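Local coordinates for protein CD180 antigen (Mus musculus, PDB 3T6Q) that may cooperate with MD-1 and TLR4 in the innate immune response of B cells to bacterial lipopolysaccharide, leading to NF-kappa-B activation, at residues L543-S547 with Y567-W571; Q549-R555 with K578-D584; C561-I566 with V601-C605. The contacts are given in a common frame with arbitrary orientation. Residues are numbered along the deposited sequence.

Contact 1 of 3, residues L543-S547 with Y567-W571; sequences LPILS and YFLEW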
loop_
_atom_site.group_PDB
_atom_site.type_symbol
_atom_site.label_atom_id
_atom_site.label_comp_id
_atom_site.label_asym_id
_atom_site.label_seq_id
_atom_site.Cartn_x
_atom_site.Cartn_y
_atom_site.Cartn_z
ATOM N N LEU A 543 45.952 17.927 42.963
ATOM C CA LEU A 543 44.652 18.592 42.867
ATOM C C LEU A 543 44.747 19.993 42.241
ATOM O O LEU A 543 43.841 20.387 41.496
ATOM C CB LEU A 543 43.937 18.629 44.226
ATOM C CG LEU A 543 43.669 17.228 44.801
ATOM C CD1 LEU A 543 43.096 17.380 46.231
ATOM C CD2 LEU A 543 42.697 16.473 43.897
ATOM N N PRO A 544 45.841 20.733 42.517
ATOM C CA PRO A 544 45.900 22.028 41.831
ATOM C C PRO A 544 45.983 21.861 40.311
ATOM O O PRO A 544 45.512 22.741 39.566
ATOM C CB PRO A 544 47.165 22.677 42.396
ATOM C CG PRO A 544 47.395 22.002 43.709
ATOM C CD PRO A 544 46.925 20.585 43.507
ATOM N N ILE A 545 46.569 20.754 39.855
ATOM C CA ILE A 545 46.685 20.524 38.412
ATOM C C ILE A 545 45.289 20.319 37.826
ATOM O O ILE A 545 44.956 20.917 36.808
ATOM C CB ILE A 545 47.633 19.360 38.057
ATOM C CG1 ILE A 545 49.054 19.714 38.532
ATOM C CG2 ILE A 545 47.583 19.066 36.536
ATOM C CD1 ILE A 545 50.007 18.543 38.607
ATOM N N LEU A 546 44.490 19.459 38.462
ATOM C CA LEU A 546 43.074 19.287 38.118
ATOM C C LEU A 546 42.245 20.591 38.139
ATOM O O LEU A 546 41.437 20.815 37.233
ATOM C CB LEU A 546 42.451 18.252 39.051
ATOM C CG LEU A 546 43.043 16.844 38.853
ATOM C CD1 LEU A 546 42.244 15.844 39.667
ATOM C CD2 LEU A 546 42.997 16.457 37.372
ATOM N N SER A 547 42.458 21.430 39.165
ATOM C CA SER A 547 41.734 22.704 39.299
ATOM C C SER A 547 41.961 23.656 38.132
ATOM O O SER A 547 41.050 24.388 37.764
ATOM C CB SER A 547 42.147 23.408 40.603
ATOM O OG SER A 547 41.522 22.754 41.687
ATOM N N TYR A 567 41.185 14.060 50.404
ATOM C CA TYR A 567 41.476 15.339 49.721
ATOM C C TYR A 567 40.895 15.391 48.305
ATOM O O TYR A 567 40.268 16.391 47.910
ATOM C CB TYR A 567 42.967 15.669 49.743
ATOM C CG TYR A 567 43.421 15.986 51.150
ATOM C CD1 TYR A 567 42.928 17.114 51.816
ATOM C CD2 TYR A 567 44.270 15.137 51.834
ATOM C CE1 TYR A 567 43.303 17.399 53.116
ATOM C CE2 TYR A 567 44.660 15.413 53.136
ATOM C CZ TYR A 567 44.172 16.541 53.771
ATOM O OH TYR A 567 44.555 16.820 55.065
ATOM N N PHE A 568 41.045 14.302 47.562
ATOM C CA PHE A 568 40.380 14.220 46.278
ATOM C C PHE A 568 38.850 14.202 46.402
ATOM O O PHE A 568 38.166 14.877 45.635
ATOM C CB PHE A 568 40.875 13.013 45.439
ATOM C CG PHE A 568 40.104 12.831 44.160
ATOM C CD1 PHE A 568 39.242 11.767 43.991
ATOM C CD2 PHE A 568 40.223 13.773 43.136
ATOM C CE1 PHE A 568 38.511 11.620 42.814
ATOM C CE2 PHE A 568 39.497 13.641 41.966
ATOM C CZ PHE A 568 38.641 12.567 41.802
ATOM N N LEU A 569 38.314 13.391 47.322
ATOM C CA LEU A 569 36.869 13.287 47.529
ATOM C C LEU A 569 36.197 14.640 47.834
ATOM O O LEU A 569 35.146 14.954 47.276
ATOM C CB LEU A 569 36.536 12.255 48.619
ATOM C CG LEU A 569 36.937 10.812 48.288
ATOM C CD1 LEU A 569 36.853 9.908 49.521
ATOM C CD2 LEU A 569 36.099 10.268 47.134
ATOM N N GLU A 570 36.820 15.422 48.702
ATOM C CA GLU A 570 36.371 16.792 49.021
ATOM C C GLU A 570 36.436 17.712 47.770
ATOM O O GLU A 570 35.474 18.430 47.452
ATOM C CB GLU A 570 37.222 17.359 50.162
ATOM C CG GLU A 570 36.788 16.805 51.535
ATOM C CD GLU A 570 37.718 17.168 52.702
ATOM O OE1 GLU A 570 38.573 18.064 52.564
ATOM O OE2 GLU A 570 37.593 16.542 53.778
ATOM N N TRP A 571 37.560 17.640 47.058
ATOM C CA TRP A 571 37.767 18.375 45.811
ATOM C C TRP A 571 36.686 18.044 44.826
ATOM O O TRP A 571 36.152 18.955 44.159
ATOM C CB TRP A 571 39.161 18.084 45.234
ATOM C CG TRP A 571 39.456 18.768 43.918
ATOM C CD1 TRP A 571 40.157 19.945 43.724
ATOM C CD2 TRP A 571 39.072 18.321 42.567
ATOM N NE1 TRP A 571 40.223 20.257 42.396
ATOM C CE2 TRP A 571 39.577 19.337 41.646
ATOM C CE3 TRP A 571 38.355 17.254 42.058
ATOM C CZ2 TRP A 571 39.396 19.245 40.266
ATOM C CZ3 TRP A 571 38.162 17.175 40.657
ATOM C CH2 TRP A 571 38.671 18.157 39.792
#
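The indole of Trp571 reaches across to helix 543-547 and is overlapped on one face by the methyls of Leu543 and Leu546. Leu543 CD2 sits 4.3 Å from the centroid of the five-membered ring and 23° off its normal, a CH-pi contact, and Leu546 CB comes within 3.4 Å of Trp571 CZ2. At the ring edge Trp571 NE1 donates a hydrogen bond of 2.9 Å to Ser547 OG, nearly straight at 168°. Tryptophan suits this place because it fills a broad apolar gap while its one polar atom still finds an acceptor; serine, small and hydroxylated, supplies that acceptor at the partly exposed margin.

Leu543 also inserts between aromatic neighbours: its CD2 meets the edge of the Phe568 ring at CD2, 3.7 Å away, and its CD1 touches Tyr567 CB at 3.9 Å, while the phenol of Tyr567 leads off toward solvent. The short axes run nearly parallel, 20° apart, but 11.4 Å distant, so large side chains fill most of the space between them. Helix 543-547 lies at the end of the last leucine-rich repeat and helix 566-574 in the C-terminal cap. Strand 551-553 completes the apolar layer, its Ile552 touching both Leu546 and Trp571, and Phe568 packs on Ile538 from a preceding loop.

Contact 2 of 3, residues Q549-R555 with K578-D584; sequences QRTINLR and KLEDTED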
loop_
_atom_site.group_PDB
_atom_site.type_symbol
_atom_site.label_atom_id
_atom_site.label_comp_id
_atom_site.label_asym_id
_atom_site.label_seq_id
_atom_site.Cartn_x
_atom_site.Cartn_y
_atom_site.Cartn_z
ATOM N N GLN A 549 42.236 22.938 35.025
ATOM C CA GLN A 549 41.615 22.497 33.767
ATOM C C GLN A 549 40.139 22.831 33.662
ATOM O O GLN A 549 39.490 23.138 34.675
ATOM C CB GLN A 549 41.829 20.958 33.547
ATOM C CG GLN A 549 43.246 20.469 33.844
ATOM C CD GLN A 549 44.361 21.356 33.282
ATOM O OE1 GLN A 549 45.499 21.307 33.754
ATOM N NE2 GLN A 549 44.054 22.129 32.255
ATOM N N ARG A 550 39.589 22.732 32.450
ATOM C CA ARG A 550 38.180 23.027 32.250
ATOM C C ARG A 550 37.270 21.800 32.432
ATOM O O ARG A 550 36.182 21.899 33.007
ATOM C CB ARG A 550 37.995 23.713 30.873
ATOM C CG ARG A 550 36.691 23.458 30.108
ATOM C CD ARG A 550 35.374 24.145 30.468
ATOM N NE ARG A 550 35.435 25.480 31.020
ATOM C CZ ARG A 550 34.535 26.463 30.837
ATOM N NH1 ARG A 550 33.460 26.369 30.050
ATOM N NH2 ARG A 550 34.738 27.592 31.464
ATOM N N THR A 551 37.705 20.639 31.952
ATOM C CA THR A 551 36.853 19.459 32.000
ATOM C C THR A 551 37.761 18.233 32.124
ATOM O O THR A 551 38.732 18.101 31.358
ATOM C CB THR A 551 36.009 19.342 30.702
ATOM O OG1 THR A 551 35.131 20.454 30.624
ATOM C CG2 THR A 551 35.130 18.087 30.701
ATOM N N ILE A 552 37.439 17.354 33.084
ATOM C CA ILE A 552 38.173 16.116 33.301
ATOM C C ILE A 552 37.154 14.983 33.322
ATOM O O ILE A 552 36.088 15.113 33.964
ATOM C CB ILE A 552 38.895 16.163 34.658
ATOM C CG1 ILE A 552 39.844 17.349 34.714
ATOM C CG2 ILE A 552 39.672 14.878 34.942
ATOM C CD1 ILE A 552 39.620 18.143 35.959
ATOM N N ASN A 553 37.478 13.894 32.632
ATOM C CA ASN A 553 36.662 12.675 32.634
ATOM C C ASN A 553 37.431 11.552 33.335
ATOM O O ASN A 553 38.465 11.093 32.841
ATOM C CB ASN A 553 36.277 12.255 31.201
ATOM C CG ASN A 553 35.156 11.214 31.162
ATOM O OD1 ASN A 553 35.064 10.347 32.038
ATOM N ND2 ASN A 553 34.324 11.264 30.111
ATOM N N LEU A 554 36.917 11.134 34.496
ATOM C CA LEU A 554 37.497 10.063 35.291
ATOM C C LEU A 554 36.578 8.850 35.386
ATOM O O LEU A 554 36.759 7.990 36.258
ATOM C CB LEU A 554 37.794 10.609 36.698
ATOM C CG LEU A 554 39.030 11.484 36.794
ATOM C CD1 LEU A 554 38.935 12.365 38.055
ATOM C CD2 LEU A 554 40.279 10.583 36.777
ATOM N N ARG A 555 35.582 8.759 34.501
ATOM C CA ARG A 555 34.702 7.589 34.514
ATOM C C ARG A 555 35.498 6.260 34.339
ATOM O O ARG A 555 36.604 6.241 33.754
ATOM C CB ARG A 555 33.626 7.749 33.418
ATOM C CG ARG A 555 34.117 7.384 32.033
ATOM C CD ARG A 555 33.003 7.630 31.025
ATOM N NE ARG A 555 32.031 6.561 31.099
ATOM C CZ ARG A 555 30.815 6.611 30.559
ATOM N NH1 ARG A 555 30.431 7.675 29.880
ATOM N NH2 ARG A 555 29.996 5.582 30.682
ATOM N N LYS A 578 33.745 20.946 36.753
ATOM C CA LYS A 578 34.923 20.538 35.962
ATOM C C LYS A 578 34.871 19.048 35.572
ATOM O O LYS A 578 35.799 18.541 34.967
ATOM C CB LYS A 578 36.234 20.843 36.697
ATOM C CG LYS A 578 36.457 22.302 37.041
ATOM C CD LYS A 578 37.821 22.512 37.686
ATOM C CE LYS A 578 37.949 23.962 38.080
ATOM N NZ LYS A 578 38.300 24.755 36.860
ATOM N N LEU A 579 33.792 18.347 35.892
ATOM C CA LEU A 579 33.790 16.894 35.714
ATOM C C LEU A 579 32.771 16.434 34.706
ATOM O O LEU A 579 31.628 16.870 34.748
ATOM C CB LEU A 579 33.622 16.148 37.068
ATOM C CG LEU A 579 34.817 16.308 38.047
ATOM C CD1 LEU A 579 34.381 16.130 39.490
ATOM C CD2 LEU A 579 35.951 15.349 37.724
ATOM N N GLU A 580 33.191 15.531 33.822
ATOM C CA GLU A 580 32.350 14.959 32.777
ATOM C C GLU A 580 32.014 13.488 33.092
ATOM O O GLU A 580 32.873 12.758 33.585
ATOM C CB GLU A 580 33.132 15.031 31.454
ATOM C CG GLU A 580 32.386 14.490 30.250
ATOM C CD GLU A 580 33.203 14.583 28.970
ATOM O OE1 GLU A 580 32.965 15.521 28.194
ATOM O OE2 GLU A 580 34.105 13.749 28.753
ATOM N N ASP A 581 30.790 13.047 32.777
ATOM C CA ASP A 581 30.352 11.667 33.051
ATOM C C ASP A 581 30.478 11.300 34.563
ATOM O O ASP A 581 30.895 10.172 34.894
ATOM C CB ASP A 581 31.143 10.666 32.177
ATOM C CG ASP A 581 30.799 10.796 30.685
ATOM O OD1 ASP A 581 29.805 11.467 30.392
ATOM O OD2 ASP A 581 31.509 10.255 29.806
ATOM N N THR A 582 30.138 12.241 35.453
ATOM C CA THR A 582 30.071 11.943 36.903
ATOM C C THR A 582 29.138 10.777 37.283
ATOM O O THR A 582 29.412 10.098 38.252
ATOM C CB THR A 582 29.706 13.156 37.766
ATOM O OG1 THR A 582 28.403 13.619 37.408
ATOM C CG2 THR A 582 30.726 14.248 37.575
ATOM N N GLU A 583 28.056 10.536 36.527
ATOM C CA GLU A 583 27.195 9.366 36.772
ATOM C C GLU A 583 27.847 7.980 36.509
ATOM O O GLU A 583 27.319 6.951 36.961
ATOM C CB GLU A 583 25.884 9.466 35.980
ATOM C CG GLU A 583 25.035 10.693 36.284
ATOM C CD GLU A 583 23.760 10.710 35.457
ATOM O OE1 GLU A 583 23.751 10.094 34.369
ATOM O OE2 GLU A 583 22.762 11.325 35.895
ATOM N N ASP A 584 28.962 7.961 35.781
ATOM C CA ASP A 584 29.733 6.729 35.611
ATOM C C ASP A 584 31.105 6.793 36.294
ATOM O O ASP A 584 32.018 6.057 35.928
ATOM C CB ASP A 584 29.846 6.376 34.129
ATOM C CG ASP A 584 28.485 6.353 33.444
ATOM O OD1 ASP A 584 27.998 5.250 33.145
ATOM O OD2 ASP A 584 27.898 7.427 33.227
HETATM O O HOH W 1 34.475 12.031 35.751
#
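Lys578 opens the pairing: its NZ bonds to Gln549 O (3.0 Å) and also to Ser547 O, a long flexible amine gathering two carbonyls, while its own O accepts from Ile552 N at 2.8 Å. Leu579 pairs in parallel with Ile552, and its CD2 lies 4.3 Å from Ile552 CB and 4.2 Å from Leu554 CD1, the branched side chains meeting on the apolar face, toward helix 566-574. Glu580 N then donates to Ile552 O at 2.9 Å. Farther on the strands part, and a water links Glu580 O (2.8 Å) to Leu554 N (2.9 Å).

Glu580 OE2 accepts from Asn553 ND2 (2.8 Å) and bonds to Tyr527 OH. Asn553 suits its place by doing two jobs: ND2 also donates to Asp581 OD2 (3.0 Å), while OD1 takes Arg555 N at 3.0 Å, an Asx turn. Asp581 OD2 forms a salt bridge with Arg555 NH1, 2.8 Å away, and Asp584 OD1 lies 3.2 Å from Arg555 NH2, out of the guanidinium plane, so that only charge attracts it. The short, weakly bonded strand 579-580 ends the almost wholly parallel leucine-rich-repeat sheet, beside strand 551-553, which bonds in turn to strand 527-529; helix 566-574 packs against Ile552, Leu554 and Leu579.

Contact 3 of 3, residues C561-I566 with V601-C605; sequences CTCSNI and VTLSC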
loop_
_atom_site.group_PDB
_atom_site.type_symbol
_atom_site.label_atom_id
_atom_site.label_comp_id
_atom_site.label_asym_id
_atom_site.label_seq_id
_atom_site.Cartn_x
_atom_site.Cartn_y
_atom_site.Cartn_z
ATOM N N CYS A 561 37.438 5.337 47.582
ATOM C CA CYS A 561 36.541 6.104 48.460
ATOM C C CYS A 561 36.763 5.788 49.957
ATOM O O CYS A 561 35.813 5.543 50.708
ATOM C CB CYS A 561 35.068 5.905 48.072
ATOM S SG CYS A 561 34.727 6.448 46.369
ATOM N N THR A 562 38.029 5.855 50.369
ATOM C CA THR A 562 38.447 5.695 51.747
ATOM C C THR A 562 39.049 7.012 52.206
ATOM O O THR A 562 39.211 7.920 51.396
ATOM C CB THR A 562 39.515 4.583 51.858
ATOM O OG1 THR A 562 40.746 5.064 51.313
ATOM C CG2 THR A 562 39.080 3.324 51.125
ATOM N N CYS A 563 39.422 7.102 53.489
ATOM C CA CYS A 563 40.139 8.258 54.052
ATOM C C CYS A 563 41.500 8.498 53.426
ATOM O O CYS A 563 42.015 9.620 53.480
ATOM C CB CYS A 563 40.265 8.155 55.601
ATOM S SG CYS A 563 38.663 8.244 56.443
ATOM N N SER A 564 42.084 7.453 52.819
ATOM C CA SER A 564 43.353 7.599 52.119
ATOM C C SER A 564 43.162 8.546 50.906
ATOM O O SER A 564 44.132 9.098 50.382
ATOM C CB SER A 564 43.902 6.241 51.635
ATOM O OG SER A 564 44.063 5.306 52.701
ATOM N N ASN A 565 41.917 8.696 50.464
ATOM C CA ASN A 565 41.623 9.590 49.333
ATOM C C ASN A 565 40.796 10.861 49.677
ATOM O O ASN A 565 40.234 11.479 48.747
ATOM C CB ASN A 565 40.945 8.779 48.217
ATOM C CG ASN A 565 41.263 9.306 46.792
ATOM O OD1 ASN A 565 42.226 10.064 46.580
ATOM N ND2 ASN A 565 40.460 8.870 45.799
ATOM N N ILE A 566 40.721 11.270 50.963
ATOM C CA ILE A 566 39.738 12.340 51.344
ATOM C C ILE A 566 39.936 13.643 50.622
ATOM O O ILE A 566 38.947 14.264 50.297
ATOM C CB ILE A 566 39.671 12.838 52.834
ATOM C CG1 ILE A 566 40.794 12.328 53.681
ATOM C CG2 ILE A 566 38.241 12.785 53.387
ATOM C CD1 ILE A 566 42.052 13.080 53.405
ATOM N N VAL A 601 29.047 10.202 47.937
ATOM C CA VAL A 601 29.912 9.822 49.057
ATOM C C VAL A 601 30.248 11.000 49.973
ATOM O O VAL A 601 30.723 12.041 49.496
ATOM C CB VAL A 601 31.257 9.206 48.580
ATOM C CG1 VAL A 601 32.239 9.076 49.751
ATOM C CG2 VAL A 601 31.028 7.859 47.924
ATOM N N THR A 602 30.035 10.813 51.282
ATOM C CA THR A 602 30.583 11.739 52.293
ATOM C C THR A 602 31.217 10.966 53.437
ATOM O O THR A 602 30.551 10.168 54.106
ATOM C CB THR A 602 29.539 12.736 52.860
ATOM O OG1 THR A 602 28.563 13.046 51.860
ATOM C CG2 THR A 602 30.225 14.032 53.333
ATOM N N LEU A 603 32.508 11.188 53.640
ATOM C CA LEU A 603 33.239 10.509 54.698
ATOM C C LEU A 603 33.523 11.503 55.777
ATOM O O LEU A 603 33.580 12.702 55.521
ATOM C CB LEU A 603 34.589 9.966 54.199
ATOM C CG LEU A 603 34.667 8.988 53.029
ATOM C CD1 LEU A 603 36.106 8.548 52.888
ATOM C CD2 LEU A 603 33.778 7.795 53.249
ATOM N N SER A 604 33.727 10.987 56.982
ATOM C CA SER A 604 34.227 11.771 58.092
ATOM C C SER A 604 35.474 11.055 58.599
ATOM O O SER A 604 35.399 9.902 59.030
ATOM C CB SER A 604 33.168 11.850 59.197
ATOM O OG SER A 604 33.587 12.751 60.197
ATOM N N CYS A 605 36.619 11.724 58.549
ATOM C CA CYS A 605 37.886 11.058 58.840
ATOM C C CYS A 605 38.547 11.614 60.107
ATOM O O CYS A 605 39.222 10.877 60.846
ATOM C CB CYS A 605 38.819 11.114 57.622
ATOM S SG CYS A 605 38.153 10.260 56.137
#
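A disulfide of the C-terminal cap, the LRRCT module, ties the loop leading into helix 566-574 to the end of the modelled chain. Cys563 SG and Cys605 SG are 2.1 Å apart, with a chi3 of -92°, close to the relaxed value for such a bond. Ile566 CG2 packs on Cys605 SG at 3.7 Å, an apolar neighbour for sulfur. Such cysteine-bonded caps close the open end of a leucine-rich-repeat solenoid, and here the cap has a second bridge, from Cys561 to Cys587. The SG of Cys561 also meets Val601 CG2 at 4.3 Å.

Leu603 lies against the backbone of Cys561 to Cys563: its CD1 is 3.4 Å from Thr562 C and 3.7 Å from Cys563 N, and it touches Leu569 of the helix as well. The loop turns sharply here. Thr562 OG1 accepts from Ser564 N (3.1 Å), an ST turn for which a beta-hydroxyl is well suited, and bonds also to Asp560.

The three contacts cluster at the C-terminal end of the horseshoe, on the same side of the chain's centre. The centres of contacts 1 and 2 lie about 12 Å apart, those of contacts 1 and 3 about 13 Å and those of contacts 2 and 3 about 19 Å, the last two contacts not touching. Helix 566-574 is the shared element: Trp571 and Phe568 of contact 1 meet Ile552 and Leu554 of contact 2, and its Leu569 meets Leu603 of contact 3. Along the chain the first segments come in order, 543-547, 549-555 and 561-566, followed by 567-571, 578-584 and 601-605, so every pair of contacts interleaves. The last repeat and the cap are therefore joined as one continuous unit that finishes the solenoid.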